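Local coordinates for protein RE68036p (Drosophila melanogaster, PDB 1SQH) that is of unknown function but may transfer acyl groups to glycine, at residues L199-L202 / Q203-R207. Numbering follows the deposited sequence.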
ATOM      1  N   LEU A 199       5.472 -12.339  -7.454  1.00 30.86           N
ATOM      2  CA  LEU A 199       5.644 -13.458  -6.532  1.00 31.00           C
ATOM      3  C   LEU A 199       6.749 -13.106  -5.538  1.00 31.26           C
ATOM      4  O   LEU A 199       6.623 -13.352  -4.334  1.00 31.41           O
ATOM      5  CB  LEU A 199       6.050 -14.715  -7.303  1.00 29.60           C
ATOM      6  CG  LEU A 199       5.723 -16.107  -6.761  1.00 29.53           C
ATOM      7  CD1 LEU A 199       6.525 -17.115  -7.563  1.00 29.88           C
ATOM      8  CD2 LEU A 199       6.041 -16.226  -5.282  1.00 28.48           C
ATOM      9  N   THR A 200       7.830 -12.528  -6.056  1.00 32.31           N
ATOM     10  CA  THR A 200       8.959 -12.156  -5.222  1.00 33.08           C
ATOM     11  C   THR A 200       8.609 -11.022  -4.255  1.00 31.96           C
ATOM     12  O   THR A 200       9.182 -10.939  -3.167  1.00 31.80           O
ATOM     13  CB  THR A 200      10.208 -11.816  -6.087  1.00 35.62           C
ATOM     14  OG1 THR A 200      11.088 -10.954  -5.352  1.00 38.69           O
ATOM     15  CG2 THR A 200       9.804 -11.177  -7.404  1.00 36.51           C
ATOM     16  N   TYR A 201       7.661 -10.165  -4.634  1.00 30.22           N
ATOM     17  CA  TYR A 201       7.212  -9.093  -3.744  1.00 27.88           C
ATOM     18  C   TYR A 201       6.541  -9.788  -2.568  1.00 26.90           C
ATOM     19  O   TYR A 201       6.859  -9.515  -1.411  1.00 26.31           O
ATOM     20  CB  TYR A 201       6.194  -8.185  -4.443  1.00 26.48           C
ATOM     21  CG  TYR A 201       5.464  -7.215  -3.520  1.00 26.64           C
ATOM     22  CD1 TYR A 201       6.144  -6.515  -2.523  1.00 25.34           C
ATOM     23  CD2 TYR A 201       4.102  -6.949  -3.688  1.00 26.65           C
ATOM     24  CE1 TYR A 201       5.487  -5.570  -1.719  1.00 26.98           C
ATOM     25  CE2 TYR A 201       3.435  -6.005  -2.892  1.00 25.09           C
ATOM     26  CZ  TYR A 201       4.135  -5.319  -1.914  1.00 26.15           C
ATOM     27  OH  TYR A 201       3.499  -4.368  -1.144  1.00 27.75           O
ATOM     28  N   LEU A 202       5.620 -10.702  -2.871  1.00 25.76           N
ATOM     29  CA  LEU A 202       4.923 -11.434  -1.816  1.00 26.00           C
ATOM     30  C   LEU A 202       5.909 -12.166  -0.894  1.00 25.66           C
ATOM     31  O   LEU A 202       5.720 -12.208   0.325  1.00 23.24           O
ATOM     32  CB  LEU A 202       3.916 -12.417  -2.425  1.00 25.45           C
ATOM     33  CG  LEU A 202       2.468 -11.917  -2.579  1.00 27.50           C
ATOM     34  CD1 LEU A 202       2.453 -10.564  -3.239  1.00 28.80           C
ATOM     35  CD2 LEU A 202       1.655 -12.908  -3.401  1.00 29.39           C
ATOM     36  N   GLN A 203       6.967 -12.727  -1.478  1.00 26.86           N
ATOM     37  CA  GLN A 203       7.975 -13.437  -0.694  1.00 27.07           C
ATOM     38  C   GLN A 203       8.711 -12.480   0.256  1.00 26.15           C
ATOM     39  O   GLN A 203       9.090 -12.859   1.375  1.00 22.98           O
ATOM     40  CB  GLN A 203       8.957 -14.158  -1.629  1.00 28.00           C
ATOM     41  CG  GLN A 203       8.560 -15.607  -1.907  1.00 30.94           C
ATOM     42  CD  GLN A 203       9.252 -16.205  -3.121  1.00 34.03           C
ATOM     43  OE1 GLN A 203      10.382 -15.842  -3.447  1.00 38.20           O
ATOM     44  NE2 GLN A 203       8.578 -17.141  -3.790  1.00 33.22           N
ATOM     45  N   ALA A 204       8.901 -11.237  -0.185  1.00 24.40           N
ATOM     46  CA  ALA A 204       9.560 -10.240   0.654  1.00 26.39           C
ATOM     47  C   ALA A 204       8.632  -9.878   1.826  1.00 26.61           C
ATOM     48  O   ALA A 204       9.081  -9.740   2.976  1.00 27.19           O
ATOM     49  CB  ALA A 204       9.891  -8.990  -0.166  1.00 25.92           C
ATOM     50  N   LEU A 205       7.338  -9.739   1.525  1.00 25.57           N
ATOM     51  CA  LEU A 205       6.332  -9.409   2.532  1.00 25.59           C
ATOM     52  C   LEU A 205       6.158 -10.479   3.613  1.00 26.19           C
ATOM     53  O   LEU A 205       5.949 -10.161   4.785  1.00 25.89           O
ATOM     54  CB  LEU A 205       4.982  -9.139   1.862  1.00 24.84           C
ATOM     55  CG  LEU A 205       4.801  -7.763   1.215  1.00 27.10           C
ATOM     56  CD1 LEU A 205       3.476  -7.693   0.462  1.00 25.60           C
ATOM     57  CD2 LEU A 205       4.852  -6.702   2.304  1.00 24.51           C
ATOM     58  N   VAL A 206       6.220 -11.751   3.235  1.00 27.20           N
ATOM     59  CA  VAL A 206       6.065 -12.791   4.240  1.00 28.57           C
ATOM     60  C   VAL A 206       7.294 -12.755   5.132  1.00 27.82           C
ATOM     61  O   VAL A 206       7.241 -13.143   6.293  1.00 27.91           O
ATOM     62  CB  VAL A 206       5.920 -14.200   3.606  1.00 29.06           C
ATOM     63  CG1 VAL A 206       7.096 -14.487   2.711  1.00 32.53           C
ATOM     64  CG2 VAL A 206       5.827 -15.261   4.703  1.00 29.16           C
ATOM     65  N   ARG A 207       8.395 -12.247   4.594  1.00 28.52           N
ATOM     66  CA  ARG A 207       9.631 -12.182   5.360  1.00 30.04           C
ATOM     67  C   ARG A 207       9.736 -10.997   6.320  1.00 29.20           C
ATOM     68  O   ARG A 207      10.056 -11.175   7.503  1.00 28.11           O
ATOM     69  CB  ARG A 207      10.843 -12.166   4.420  1.00 31.68           C
ATOM     70  CG  ARG A 207      12.170 -12.124   5.162  1.00 35.00           C
ATOM     71  CD  ARG A 207      13.367 -12.102   4.231  1.00 37.37           C
ATOM     72  NE  ARG A 207      14.606 -12.009   5.001  1.00 41.15           N
ATOM     73  CZ  ARG A 207      15.815 -11.850   4.471  1.00 40.68           C
ATOM     74  NH1 ARG A 207      15.959 -11.761   3.155  1.00 42.00           N
ATOM     75  NH2 ARG A 207      16.880 -11.784   5.259  1.00 39.52           N
TER
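Tyr201 and Leu205 meet one turn apart on helix 199-208, through both backbone and side chain. Leu205 N donates to Tyr201 O at 3.0 Å, with an N-H...O angle of 159°. Tyr201 O also takes a weak second bond from Ala204 N. The stronger bond of Ala204 N runs to Thr200 O, 3.0 Å away. Gln203 N is satisfied by Leu199 O at 2.9 Å, and Val206 N by Leu202 O at 3.0 Å. Each of the four carbonyls from Leu199 to Leu202 therefore accepts the amide four residues on. Leu205 CD1 sits over one face of the Tyr201 ring, 3.7 Å from its centroid, in a CH-pi contact. With chi1 at 168°, Tyr201 CG points away from its own N and lies beside the carbonyl carbon, and the ring reaches back to Leu205. Cutting Tyr201 back to an alanine is likely to leave Leu205 CD1 without its aromatic cover and to open a gap toward Ser63 and Asp88, which the ring also touches. On another side, Leu202 packs against Val187 and His188 of helix 184-189. The i to i+4 bonding is that of a regular alpha-helix, here one that directly precedes strand 211-216 of the four-stranded antiparallel sheet.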